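Local coordinates for SAM dependent methyltransferase (Aquifex aeolicus, PDB 3DH0), which binds S-adenosylmethionine in a Rossmann-like domain and probably acts as a methyltransferase, at residues L52-S56 with L85-V90; V75-W79 with E91-S95; L139-K145 with Y184-A190. All coordinates share one frame. Residue numbers count along the deposited sequence, not the author numbering.

Interaction 1: residues L52-S56 with L85-V90; sequences LPYLS and LGLKNV
Residues 52-56 form the first turn of helix 52-59, closed by the hydrogen bond from Ser-56 N to Leu-52 O (2.9 Å). Residues 85-90 leave helix 72-85 and lead into strand 90-94: Gly-86 takes positive phi (82/32), where a CB would jam against the preceding carbonyl, and Leu-87 to Val-90 make a type I beta turn. The nearest CA atoms are those of Ser-56 and Asn-89, 6.5 Å apart. Leu-87 (m, t) points at the helix, its CD1 3.9 Å from Pro-53 CA and its CD2 3.5 Å from Ser-56 OG. Pro-53, which suits a first helical turn, sets CG 3.5 Å from Leu-85 CD1. Leu-52 CD2 (m, t) meets Val-90 CG1 at 4.2 Å, and both side chains also pack on Val-65 of strand 64-69. Ser-56 (t) brings OG 3.7 Å from Val-90 CG2. Joining two successive crossover segments of the Rossmann-like fold, the contact is largely apolar, shielded at Leu-52 and Val-90 but open at Leu-85, and the small Ser-56 lets the turn come near.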
ATOM      1  N   LEU A  52       5.818   0.335  -7.490  1.00 20.94           N
ATOM      2  CA  LEU A  52       6.416  -0.986  -7.653  1.00 21.71           C
ATOM      3  C   LEU A  52       7.915  -0.990  -7.954  1.00 22.86           C
ATOM      4  O   LEU A  52       8.660  -1.822  -7.432  1.00 24.00           O
ATOM      5  CB  LEU A  52       5.648  -1.790  -8.718  1.00 20.16           C
ATOM      6  CG  LEU A  52       4.303  -2.405  -8.266  1.00 20.02           C
ATOM      7  CD1 LEU A  52       3.676  -3.225  -9.396  1.00 16.81           C
ATOM      8  CD2 LEU A  52       4.525  -3.280  -7.045  1.00 14.66           C
ATOM      9  N   PRO A  53       8.381  -0.076  -8.814  1.00 23.27           N
ATOM     10  CA  PRO A  53       9.821  -0.068  -9.098  1.00 23.00           C
ATOM     11  C   PRO A  53      10.634   0.136  -7.819  1.00 23.09           C
ATOM     12  O   PRO A  53      11.774  -0.310  -7.706  1.00 23.66           O
ATOM     13  CB  PRO A  53       9.965   1.109 -10.058  1.00 21.63           C
ATOM     14  CG  PRO A  53       8.686   1.047 -10.826  1.00 21.32           C
ATOM     15  CD  PRO A  53       7.657   0.807  -9.747  1.00 21.65           C
ATOM     16  N   TYR A  54      10.021   0.813  -6.857  1.00 22.97           N
ATOM     17  CA  TYR A  54      10.655   1.119  -5.590  1.00 23.38           C
ATOM     18  C   TYR A  54      10.730  -0.077  -4.686  1.00 23.24           C
ATOM     19  O   TYR A  54      11.804  -0.505  -4.307  1.00 24.40           O
ATOM     20  CB  TYR A  54       9.896   2.255  -4.923  1.00 25.61           C
ATOM     21  CG  TYR A  54       9.948   3.501  -5.758  1.00 27.54           C
ATOM     22  CD1 TYR A  54      11.108   4.267  -5.809  1.00 26.95           C
ATOM     23  CD2 TYR A  54       8.881   3.855  -6.592  1.00 29.44           C
ATOM     24  CE1 TYR A  54      11.223   5.341  -6.665  1.00 27.51           C
ATOM     25  CE2 TYR A  54       8.990   4.939  -7.465  1.00 30.17           C
ATOM     26  CZ  TYR A  54      10.176   5.674  -7.492  1.00 29.57           C
ATOM     27  OH  TYR A  54      10.333   6.719  -8.369  1.00 31.18           O
ATOM     28  N   LEU A  55       9.569  -0.605  -4.337  1.00 23.33           N
ATOM     29  CA  LEU A  55       9.473  -1.791  -3.500  1.00 21.38           C
ATOM     30  C   LEU A  55      10.366  -2.895  -4.076  1.00 20.49           C
ATOM     31  O   LEU A  55      11.078  -3.584  -3.354  1.00 19.65           O
ATOM     32  CB  LEU A  55       8.023  -2.263  -3.482  1.00 20.91           C
ATOM     33  CG  LEU A  55       7.010  -1.264  -2.926  1.00 20.72           C
ATOM     34  CD1 LEU A  55       5.599  -1.726  -3.259  1.00 17.81           C
ATOM     35  CD2 LEU A  55       7.209  -1.112  -1.420  1.00 18.13           C
ATOM     36  N   SER A  56      10.310  -3.048  -5.389  1.00 18.92           N
ATOM     37  CA  SER A  56      11.103  -4.048  -6.073  1.00 19.68           C
ATOM     38  C   SER A  56      12.586  -3.859  -5.761  1.00 22.66           C
ATOM     39  O   SER A  56      13.282  -4.792  -5.342  1.00 22.51           O
ATOM     40  CB  SER A  56      10.865  -3.935  -7.581  1.00 16.25           C
ATOM     41  OG  SER A  56      11.516  -4.962  -8.291  1.00 13.05           O
ATOM     42  N   LEU A  85       9.480  -2.711 -17.459  1.00 23.64           N
ATOM     43  CA  LEU A  85      10.624  -2.232 -16.692  1.00 22.45           C
ATOM     44  C   LEU A  85      11.636  -3.306 -16.333  1.00 23.42           C
ATOM     45  O   LEU A  85      12.759  -2.988 -15.951  1.00 24.55           O
ATOM     46  CB  LEU A  85      10.151  -1.533 -15.417  1.00 20.84           C
ATOM     47  CG  LEU A  85       9.204  -0.333 -15.583  1.00 21.84           C
ATOM     48  CD1 LEU A  85       8.929   0.299 -14.231  1.00 19.46           C
ATOM     49  CD2 LEU A  85       9.804   0.687 -16.532  1.00 20.81           C
ATOM     50  N   GLY A  86      11.246  -4.569 -16.453  1.00 23.52           N
ATOM     51  CA  GLY A  86      12.155  -5.647 -16.132  1.00 23.65           C
ATOM     52  C   GLY A  86      12.255  -5.966 -14.653  1.00 26.60           C
ATOM     53  O   GLY A  86      13.322  -6.370 -14.181  1.00 29.85           O
ATOM     54  N   LEU A  87      11.158  -5.789 -13.919  1.00 25.19           N
ATOM     55  CA  LEU A  87      11.128  -6.087 -12.489  1.00 24.90           C
ATOM     56  C   LEU A  87      10.865  -7.586 -12.294  1.00 25.94           C
ATOM     57  O   LEU A  87       9.724  -8.041 -12.311  1.00 27.63           O
ATOM     58  CB  LEU A  87      10.027  -5.260 -11.818  1.00 24.27           C
ATOM     59  CG  LEU A  87      10.120  -3.733 -11.993  1.00 24.80           C
ATOM     60  CD1 LEU A  87       8.902  -3.065 -11.388  1.00 21.57           C
ATOM     61  CD2 LEU A  87      11.399  -3.196 -11.341  1.00 21.57           C
ATOM     62  N   LYS A  88      11.934  -8.350 -12.094  1.00 25.46           N
ATOM     63  CA  LYS A  88      11.837  -9.797 -11.938  1.00 23.29           C
ATOM     64  C   LYS A  88      11.287 -10.362 -10.627  1.00 21.41           C
ATOM     65  O   LYS A  88      10.792 -11.478 -10.608  1.00 22.23           O
ATOM     66  CB  LYS A  88      13.203 -10.420 -12.225  1.00 23.57           C
ATOM     67  CG  LYS A  88      13.766 -10.033 -13.585  1.00 26.20           C
ATOM     68  CD  LYS A  88      13.114 -10.776 -14.764  1.00 26.25           C
ATOM     69  CE  LYS A  88      13.676 -12.186 -14.927  1.00 29.03           C
ATOM     70  NZ  LYS A  88      13.499 -12.713 -16.315  1.00 29.85           N
ATOM     71  N   ASN A  89      11.356  -9.610  -9.538  1.00 19.44           N
ATOM     72  CA  ASN A  89      10.868 -10.118  -8.263  1.00 18.27           C
ATOM     73  C   ASN A  89       9.442  -9.716  -7.925  1.00 19.03           C
ATOM     74  O   ASN A  89       9.013  -9.838  -6.774  1.00 18.91           O
ATOM     75  CB  ASN A  89      11.785  -9.659  -7.136  1.00 17.50           C
ATOM     76  CG  ASN A  89      11.825  -8.148  -6.988  1.00 19.25           C
ATOM     77  OD1 ASN A  89      12.452  -7.627  -6.068  1.00 19.21           O
ATOM     78  ND2 ASN A  89      11.160  -7.436  -7.892  1.00 16.34           N
ATOM     79  N   VAL A  90       8.695  -9.235  -8.911  1.00 19.32           N
ATOM     80  CA  VAL A  90       7.335  -8.820  -8.635  1.00 18.69           C
ATOM     81  C   VAL A  90       6.290  -9.738  -9.216  1.00 18.88           C
ATOM     82  O   VAL A  90       6.350 -10.119 -10.381  1.00 19.86           O
ATOM     83  CB  VAL A  90       7.050  -7.404  -9.144  1.00 17.95           C
ATOM     84  CG1 VAL A  90       5.667  -6.956  -8.670  1.00 15.81           C
ATOM     85  CG2 VAL A  90       8.118  -6.462  -8.652  1.00 18.14           C
TER

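Interaction 2: residues V75-W79 with E91-S95; sequences VNYAW and EVLKS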
ATOM      1  N   VAL A  75      -4.848  -4.530 -12.601  1.00 21.18           N
ATOM      2  CA  VAL A  75      -3.951  -5.668 -12.538  1.00 20.25           C
ATOM      3  C   VAL A  75      -3.159  -5.817 -13.840  1.00 20.39           C
ATOM      4  O   VAL A  75      -1.934  -5.929 -13.827  1.00 20.28           O
ATOM      5  CB  VAL A  75      -4.731  -6.970 -12.255  1.00 19.38           C
ATOM      6  CG1 VAL A  75      -3.790  -8.151 -12.260  1.00 16.76           C
ATOM      7  CG2 VAL A  75      -5.452  -6.866 -10.918  1.00 18.94           C
ATOM      8  N   ASN A  76      -3.847  -5.796 -14.971  1.00 19.80           N
ATOM      9  CA  ASN A  76      -3.143  -5.963 -16.229  1.00 20.45           C
ATOM     10  C   ASN A  76      -2.231  -4.798 -16.587  1.00 20.23           C
ATOM     11  O   ASN A  76      -1.226  -4.976 -17.259  1.00 20.54           O
ATOM     12  CB  ASN A  76      -4.137  -6.260 -17.353  1.00 20.45           C
ATOM     13  CG  ASN A  76      -4.841  -7.607 -17.170  1.00 22.78           C
ATOM     14  OD1 ASN A  76      -4.201  -8.629 -16.898  1.00 22.47           O
ATOM     15  ND2 ASN A  76      -6.164  -7.609 -17.319  1.00 21.88           N
ATOM     16  N   TYR A  77      -2.571  -3.610 -16.117  1.00 21.17           N
ATOM     17  CA  TYR A  77      -1.762  -2.439 -16.394  1.00 21.26           C
ATOM     18  C   TYR A  77      -0.454  -2.543 -15.619  1.00 22.57           C
ATOM     19  O   TYR A  77       0.626  -2.317 -16.173  1.00 24.23           O
ATOM     20  CB  TYR A  77      -2.504  -1.176 -15.971  1.00 19.68           C
ATOM     21  CG  TYR A  77      -1.807   0.094 -16.378  1.00 21.18           C
ATOM     22  CD1 TYR A  77      -2.119   0.732 -17.580  1.00 20.41           C
ATOM     23  CD2 TYR A  77      -0.834   0.671 -15.559  1.00 22.45           C
ATOM     24  CE1 TYR A  77      -1.485   1.910 -17.950  1.00 19.67           C
ATOM     25  CE2 TYR A  77      -0.197   1.848 -15.926  1.00 21.32           C
ATOM     26  CZ  TYR A  77      -0.529   2.460 -17.117  1.00 20.43           C
ATOM     27  OH  TYR A  77       0.095   3.626 -17.468  1.00 20.61           O
ATOM     28  N   ALA A  78      -0.562  -2.875 -14.335  1.00 22.66           N
ATOM     29  CA  ALA A  78       0.607  -3.021 -13.470  1.00 22.71           C
ATOM     30  C   ALA A  78       1.501  -4.155 -13.952  1.00 22.04           C
ATOM     31  O   ALA A  78       2.716  -4.079 -13.868  1.00 21.44           O
ATOM     32  CB  ALA A  78       0.168  -3.286 -12.035  1.00 21.94           C
ATOM     33  N   TRP A  79       0.885  -5.211 -14.456  1.00 22.10           N
ATOM     34  CA  TRP A  79       1.631  -6.342 -14.956  1.00 22.34           C
ATOM     35  C   TRP A  79       2.484  -5.918 -16.147  1.00 23.01           C
ATOM     36  O   TRP A  79       3.686  -6.166 -16.164  1.00 23.59           O
ATOM     37  CB  TRP A  79       0.666  -7.454 -15.361  1.00 23.24           C
ATOM     38  CG  TRP A  79       1.343  -8.641 -15.927  1.00 22.83           C
ATOM     39  CD1 TRP A  79       1.117  -9.204 -17.140  1.00 23.51           C
ATOM     40  CD2 TRP A  79       2.391  -9.393 -15.319  1.00 23.96           C
ATOM     41  NE1 TRP A  79       1.967 -10.264 -17.333  1.00 25.69           N
ATOM     42  CE2 TRP A  79       2.760 -10.401 -16.226  1.00 23.79           C
ATOM     43  CE3 TRP A  79       3.059  -9.310 -14.091  1.00 25.85           C
ATOM     44  CZ2 TRP A  79       3.770 -11.322 -15.951  1.00 25.23           C
ATOM     45  CZ3 TRP A  79       4.068 -10.226 -13.812  1.00 25.87           C
ATOM     46  CH2 TRP A  79       4.414 -11.218 -14.739  1.00 27.96           C
ATOM     47  N   GLU A  91       5.322 -10.071  -8.377  1.00 18.29           N
ATOM     48  CA  GLU A  91       4.230 -10.942  -8.757  1.00 18.69           C
ATOM     49  C   GLU A  91       2.913 -10.146  -8.637  1.00 17.74           C
ATOM     50  O   GLU A  91       2.487  -9.786  -7.545  1.00 14.06           O
ATOM     51  CB  GLU A  91       4.248 -12.165  -7.831  1.00 19.82           C
ATOM     52  CG  GLU A  91       3.625 -13.414  -8.390  1.00 21.67           C
ATOM     53  CD  GLU A  91       4.357 -13.969  -9.596  1.00 23.00           C
ATOM     54  OE1 GLU A  91       5.510 -14.415  -9.469  1.00 24.98           O
ATOM     55  OE2 GLU A  91       3.771 -13.968 -10.687  1.00 24.04           O
ATOM     56  N   VAL A  92       2.292  -9.854  -9.776  1.00 18.66           N
ATOM     57  CA  VAL A  92       1.035  -9.098  -9.810  1.00 20.99           C
ATOM     58  C   VAL A  92      -0.179 -10.021  -9.773  1.00 20.90           C
ATOM     59  O   VAL A  92      -0.332 -10.880 -10.630  1.00 20.09           O
ATOM     60  CB  VAL A  92       0.944  -8.228 -11.078  1.00 21.54           C
ATOM     61  CG1 VAL A  92      -0.329  -7.402 -11.048  1.00 20.11           C
ATOM     62  CG2 VAL A  92       2.171  -7.333 -11.179  1.00 21.40           C
ATOM     63  N   LEU A  93      -1.048  -9.826  -8.787  1.00 21.17           N
ATOM     64  CA  LEU A  93      -2.218 -10.683  -8.632  1.00 21.60           C
ATOM     65  C   LEU A  93      -3.586  -9.986  -8.563  1.00 22.71           C
ATOM     66  O   LEU A  93      -3.715  -8.850  -8.097  1.00 21.62           O
ATOM     67  CB  LEU A  93      -2.046 -11.553  -7.378  1.00 20.00           C
ATOM     68  CG  LEU A  93      -0.766 -12.386  -7.199  1.00 18.52           C
ATOM     69  CD1 LEU A  93      -0.794 -13.098  -5.857  1.00 17.89           C
ATOM     70  CD2 LEU A  93      -0.635 -13.391  -8.318  1.00 16.70           C
ATOM     71  N   LYS A  94      -4.604 -10.709  -9.026  1.00 22.58           N
ATOM     72  CA  LYS A  94      -5.990 -10.252  -9.019  1.00 21.96           C
ATOM     73  C   LYS A  94      -6.600 -10.543  -7.647  1.00 22.77           C
ATOM     74  O   LYS A  94      -6.772 -11.698  -7.261  1.00 23.74           O
ATOM     75  CB  LYS A  94      -6.770 -10.973 -10.112  1.00 21.85           C
ATOM     76  CG  LYS A  94      -8.258 -10.722 -10.088  1.00 21.79           C
ATOM     77  CD  LYS A  94      -8.584  -9.283 -10.361  1.00 23.76           C
ATOM     78  CE  LYS A  94     -10.075  -9.038 -10.227  1.00 27.44           C
ATOM     79  NZ  LYS A  94     -10.588  -9.264  -8.834  1.00 28.25           N
ATOM     80  N   SER A  95      -6.925  -9.485  -6.915  1.00 24.44           N
ATOM     81  CA  SER A  95      -7.490  -9.598  -5.575  1.00 24.01           C
ATOM     82  C   SER A  95      -9.010  -9.456  -5.523  1.00 23.78           C
ATOM     83  O   SER A  95      -9.650  -8.976  -6.461  1.00 22.98           O
ATOM     84  CB  SER A  95      -6.838  -8.544  -4.667  1.00 24.61           C
ATOM     85  OG  SER A  95      -7.608  -8.258  -3.510  1.00 25.68           O
TER
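Glu-91, the second residue of strand 90-94, has its CA-to-CB bond pointing away from helix 75-79, which suits a charged residue at an exposed position, while its backbone bonds to Val-65 and Ala-67 of strand 64-69. Val-92 turns toward the helix and is the centre of the contact: its CG1 lies 3.7 Å from Val-75 CG1 and 4.3 Å from Ala-78 CB, and its CG2 reaches the edge of the indole at Trp-79 CE3 (3.6 Å). A compact beta-branched residue suits both the strand and a place met by these three side chains; the axes of 75-79 and 91-94 come within 8.1 Å, consistent with the small Ala-78 between them. The CA-to-CB bond of Leu-93 points away from the helix, and its side chain touches Ile-68 and Leu-102, yet Leu-93 O is 3.9 Å from Val-75 CG2. The aliphatic part of Lys-94 continues the apolar surface, with CD 4.0 Å from Val-75 CG2, before NZ hydrogen-bonds to Ser-95 O (2.6 Å) and to the carbonyl of Val-70. Ser-95 follows and touches the bound S-adenosylmethionine. The two axes run nearly antiparallel (172°); through them helix 72-85 packs on strand 90-94, at one border of the sheet beside strand 64-69, and the three form a beta-alpha-beta crossover.

Interaction 3: residues L139-K145 with Y184-A190; sequences LAIIDWK and YCFGVYA
Phe-186 (chi1 p, 60°) swings its ring back over the neighbouring strand at Asp-143 to Lys-145, so that Asp-143 O lies over one ring face and Lys-145 CA sits at the edge, 4.1 Å from Phe-186 CD2. Strands 139-144 and 185-190 run antiparallel at 160°, their axes 4.6 Å apart. The hydrogen-bonded pairs are Leu-139 N to Ala-190 O 2.5 Å and Ala-190 N to Leu-139 O 3.0 Å; Ile-141 N to Val-188 O 3.3 Å and Val-188 N to Ile-141 O 2.9 Å; Asp-143 N to Phe-186 O 3.3 Å and Phe-186 N to Asp-143 O 2.9 Å. Lys-145 N to Tyr-184 O, 2.8 Å, extends the ladder. Gly-187 faces Ile-142 with CA atoms 4.5 Å apart, a close pairing that its lack of a side chain suits. Ile-141, Val-188 and Ala-190 all pack on Leu-168 of helix 161-170, and Ile-141 CB meets Val-188 CG1 at 3.4 Å. Trp-144 and Cys-185 pair most closely (CA to CA 4.1 Å), their side chains diverging; Trp-144 (m) sets CZ3 3.6 Å from Tyr-184 CB, and Cys-185 SG makes an oblique sulfur-aromatic contact 4.6 Å from the centroid of the Trp-144 six-membered ring. Lys-145 NZ bonds Cys-185 O (2.9 Å), and Asp-143 OD2 bonds His-117. Strand order 3-2-1-4-5-7-6, with antiparallel strand 185-191 inserted between strands 137-144 and 174-181, is the signature of the class I methyltransferase fold.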
ATOM      1  N   LEU A 139       3.230  -2.954   9.142  1.00 30.23           N
ATOM      2  CA  LEU A 139       2.190  -2.396   8.290  1.00 28.14           C
ATOM      3  C   LEU A 139       2.440  -0.899   8.020  1.00 28.12           C
ATOM      4  O   LEU A 139       2.477  -0.091   8.949  1.00 27.54           O
ATOM      5  CB  LEU A 139       0.830  -2.593   8.956  1.00 26.26           C
ATOM      6  CG  LEU A 139      -0.382  -1.854   8.387  1.00 25.00           C
ATOM      7  CD1 LEU A 139      -0.483  -2.035   6.891  1.00 25.17           C
ATOM      8  CD2 LEU A 139      -1.613  -2.381   9.060  1.00 24.81           C
ATOM      9  N   ALA A 140       2.616  -0.531   6.753  1.00 26.80           N
ATOM     10  CA  ALA A 140       2.857   0.863   6.394  1.00 25.44           C
ATOM     11  C   ALA A 140       1.695   1.454   5.608  1.00 24.68           C
ATOM     12  O   ALA A 140       1.544   1.192   4.422  1.00 25.44           O
ATOM     13  CB  ALA A 140       4.129   0.972   5.585  1.00 23.57           C
ATOM     14  N   ILE A 141       0.890   2.271   6.269  1.00 24.39           N
ATOM     15  CA  ILE A 141      -0.264   2.883   5.621  1.00 24.22           C
ATOM     16  C   ILE A 141      -0.047   4.373   5.351  1.00 23.91           C
ATOM     17  O   ILE A 141       0.175   5.153   6.271  1.00 22.83           O
ATOM     18  CB  ILE A 141      -1.527   2.688   6.496  1.00 22.73           C
ATOM     19  CG1 ILE A 141      -1.737   1.195   6.746  1.00 21.27           C
ATOM     20  CG2 ILE A 141      -2.733   3.307   5.830  1.00 21.45           C
ATOM     21  CD1 ILE A 141      -2.922   0.875   7.592  1.00 21.90           C
ATOM     22  N   ILE A 142      -0.119   4.762   4.081  1.00 25.27           N
ATOM     23  CA  ILE A 142       0.079   6.160   3.689  1.00 26.10           C
ATOM     24  C   ILE A 142      -1.140   6.758   2.983  1.00 26.51           C
ATOM     25  O   ILE A 142      -1.613   6.206   1.990  1.00 25.74           O
ATOM     26  CB  ILE A 142       1.315   6.301   2.753  1.00 24.90           C
ATOM     27  CG1 ILE A 142       2.586   5.903   3.506  1.00 25.38           C
ATOM     28  CG2 ILE A 142       1.434   7.732   2.240  1.00 23.52           C
ATOM     29  CD1 ILE A 142       3.870   6.107   2.722  1.00 25.23           C
ATOM     30  N   ASP A 143      -1.645   7.883   3.485  1.00 27.84           N
ATOM     31  CA  ASP A 143      -2.798   8.517   2.849  1.00 31.69           C
ATOM     32  C   ASP A 143      -2.893  10.043   2.961  1.00 31.88           C
ATOM     33  O   ASP A 143      -2.165  10.663   3.727  1.00 32.30           O
ATOM     34  CB  ASP A 143      -4.097   7.891   3.362  1.00 33.19           C
ATOM     35  CG  ASP A 143      -5.084   7.629   2.238  1.00 36.16           C
ATOM     36  OD1 ASP A 143      -5.237   8.522   1.370  1.00 37.70           O
ATOM     37  OD2 ASP A 143      -5.696   6.536   2.212  1.00 37.35           O
ATOM     38  N   TRP A 144      -3.804  10.639   2.189  1.00 32.95           N
ATOM     39  CA  TRP A 144      -4.004  12.095   2.185  1.00 33.68           C
ATOM     40  C   TRP A 144      -4.526  12.592   3.513  1.00 34.37           C
ATOM     41  O   TRP A 144      -5.201  11.848   4.230  1.00 35.51           O
ATOM     42  CB  TRP A 144      -5.022  12.528   1.131  1.00 32.87           C
ATOM     43  CG  TRP A 144      -4.717  12.135  -0.263  1.00 31.64           C
ATOM     44  CD1 TRP A 144      -5.258  11.093  -0.957  1.00 31.04           C
ATOM     45  CD2 TRP A 144      -3.827  12.804  -1.161  1.00 31.06           C
ATOM     46  NE1 TRP A 144      -4.760  11.073  -2.239  1.00 32.19           N
ATOM     47  CE2 TRP A 144      -3.881  12.113  -2.390  1.00 32.17           C
ATOM     48  CE3 TRP A 144      -2.992  13.920  -1.048  1.00 30.73           C
ATOM     49  CZ2 TRP A 144      -3.126  12.512  -3.501  1.00 31.24           C
ATOM     50  CZ3 TRP A 144      -2.244  14.312  -2.149  1.00 29.45           C
ATOM     51  CH2 TRP A 144      -2.316  13.612  -3.357  1.00 31.15           C
ATOM     52  N   LYS A 145      -4.244  13.863   3.810  1.00 34.92           N
ATOM     53  CA  LYS A 145      -4.685  14.520   5.044  1.00 34.84           C
ATOM     54  C   LYS A 145      -6.193  14.772   4.927  1.00 34.86           C
ATOM     55  O   LYS A 145      -6.724  14.859   3.815  1.00 34.44           O
ATOM     56  CB  LYS A 145      -3.939  15.853   5.214  1.00 34.96           C
ATOM     57  CG  LYS A 145      -3.264  16.026   6.564  1.00 36.47           C
ATOM     58  CD  LYS A 145      -1.794  15.632   6.541  1.00 37.16           C
ATOM     59  CE  LYS A 145      -0.909  16.814   6.125  1.00 37.57           C
ATOM     60  NZ  LYS A 145       0.545  16.460   6.087  1.00 37.73           N
ATOM     61  N   TYR A 184       1.011  16.879   2.146  1.00 40.54           N
ATOM     62  CA  TYR A 184      -0.330  16.482   1.728  1.00 39.28           C
ATOM     63  C   TYR A 184      -0.807  15.194   2.358  1.00 38.00           C
ATOM     64  O   TYR A 184      -2.006  14.947   2.440  1.00 38.03           O
ATOM     65  CB  TYR A 184      -0.403  16.319   0.207  1.00 41.23           C
ATOM     66  CG  TYR A 184      -0.138  17.569  -0.606  1.00 43.10           C
ATOM     67  CD1 TYR A 184       1.119  17.798  -1.190  1.00 42.96           C
ATOM     68  CD2 TYR A 184      -1.160  18.495  -0.841  1.00 43.17           C
ATOM     69  CE1 TYR A 184       1.346  18.918  -2.002  1.00 44.01           C
ATOM     70  CE2 TYR A 184      -0.947  19.614  -1.641  1.00 44.96           C
ATOM     71  CZ  TYR A 184       0.306  19.822  -2.227  1.00 45.32           C
ATOM     72  OH  TYR A 184       0.493  20.911  -3.056  1.00 44.04           O
ATOM     73  N   CYS A 185       0.128  14.363   2.794  1.00 36.61           N
ATOM     74  CA  CYS A 185      -0.241  13.088   3.377  1.00 34.27           C
ATOM     75  C   CYS A 185       0.343  12.870   4.752  1.00 33.78           C
ATOM     76  O   CYS A 185       1.111  13.685   5.266  1.00 33.49           O
ATOM     77  CB  CYS A 185       0.238  11.955   2.478  1.00 33.18           C
ATOM     78  SG  CYS A 185       0.262  12.371   0.752  1.00 32.26           S
ATOM     79  N   PHE A 186      -0.053  11.747   5.337  1.00 33.50           N
ATOM     80  CA  PHE A 186       0.434  11.313   6.628  1.00 33.27           C
ATOM     81  C   PHE A 186       0.814   9.844   6.465  1.00 32.99           C
ATOM     82  O   PHE A 186       0.590   9.248   5.419  1.00 32.85           O
ATOM     83  CB  PHE A 186      -0.635  11.493   7.704  1.00 31.51           C
ATOM     84  CG  PHE A 186      -1.895  10.730   7.452  1.00 33.00           C
ATOM     85  CD1 PHE A 186      -1.938   9.355   7.637  1.00 33.29           C
ATOM     86  CD2 PHE A 186      -3.048  11.394   7.046  1.00 33.53           C
ATOM     87  CE1 PHE A 186      -3.116   8.650   7.424  1.00 33.66           C
ATOM     88  CE2 PHE A 186      -4.231  10.703   6.827  1.00 33.54           C
ATOM     89  CZ  PHE A 186      -4.269   9.330   7.015  1.00 33.78           C
ATOM     90  N   GLY A 187       1.416   9.268   7.489  1.00 33.36           N
ATOM     91  CA  GLY A 187       1.799   7.879   7.410  1.00 32.27           C
ATOM     92  C   GLY A 187       1.618   7.278   8.777  1.00 32.62           C
ATOM     93  O   GLY A 187       1.642   7.979   9.779  1.00 31.42           O
ATOM     94  N   VAL A 188       1.401   5.974   8.821  1.00 34.07           N
ATOM     95  CA  VAL A 188       1.236   5.295  10.091  1.00 34.69           C
ATOM     96  C   VAL A 188       2.078   4.030  10.112  1.00 34.73           C
ATOM     97  O   VAL A 188       2.123   3.275   9.151  1.00 35.04           O
ATOM     98  CB  VAL A 188      -0.254   4.986  10.382  1.00 33.24           C
ATOM     99  CG1 VAL A 188      -0.999   4.771   9.098  1.00 33.30           C
ATOM    100  CG2 VAL A 188      -0.369   3.775  11.286  1.00 31.77           C
ATOM    101  N   TYR A 189       2.761   3.842  11.227  1.00 35.26           N
ATOM    102  CA  TYR A 189       3.650   2.721  11.455  1.00 37.34           C
ATOM    103  C   TYR A 189       2.917   1.767  12.371  1.00 36.75           C
ATOM    104  O   TYR A 189       2.548   2.133  13.485  1.00 36.72           O
ATOM    105  CB  TYR A 189       4.903   3.257  12.139  1.00 41.97           C
ATOM    106  CG  TYR A 189       6.112   2.356  12.191  1.00 45.80           C
ATOM    107  CD1 TYR A 189       6.291   1.430  13.229  1.00 47.34           C
ATOM    108  CD2 TYR A 189       7.137   2.515  11.267  1.00 47.13           C
ATOM    109  CE1 TYR A 189       7.483   0.703  13.341  1.00 48.41           C
ATOM    110  CE2 TYR A 189       8.317   1.797  11.369  1.00 49.15           C
ATOM    111  CZ  TYR A 189       8.494   0.900  12.402  1.00 49.12           C
ATOM    112  OH  TYR A 189       9.704   0.231  12.485  1.00 50.23           O
ATOM    113  N   ALA A 190       2.694   0.545  11.910  1.00 35.79           N
ATOM    114  CA  ALA A 190       1.997  -0.427  12.730  1.00 34.95           C
ATOM    115  C   ALA A 190       2.611  -1.799  12.586  1.00 35.03           C
ATOM    116  O   ALA A 190       3.131  -2.156  11.528  1.00 33.74           O
ATOM    117  CB  ALA A 190       0.534  -0.468  12.351  1.00 34.59           C
TER

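Interactions 1 and 2 are neighbours, their centres 12 Å apart: both involve helix 72-85 and the chain leading through strand 90-94, and they touch where Val-90 O lies 4.1 Å from Trp-79 CZ3. Interaction 3 lies across the chain's centre, about 22 Å from interaction 1 and 23 Å from interaction 2 between centres, although it reaches the same sheet as interaction 2. The chemistry follows the position. The partly buried interaction 1 and the surface contact of interaction 2 rest mainly on aliphatic packing between helix and loop or strand, whereas the buried interaction 3 is a backbone hydrogen-bond ladder between adjacent strands, flanked by side chains on both faces.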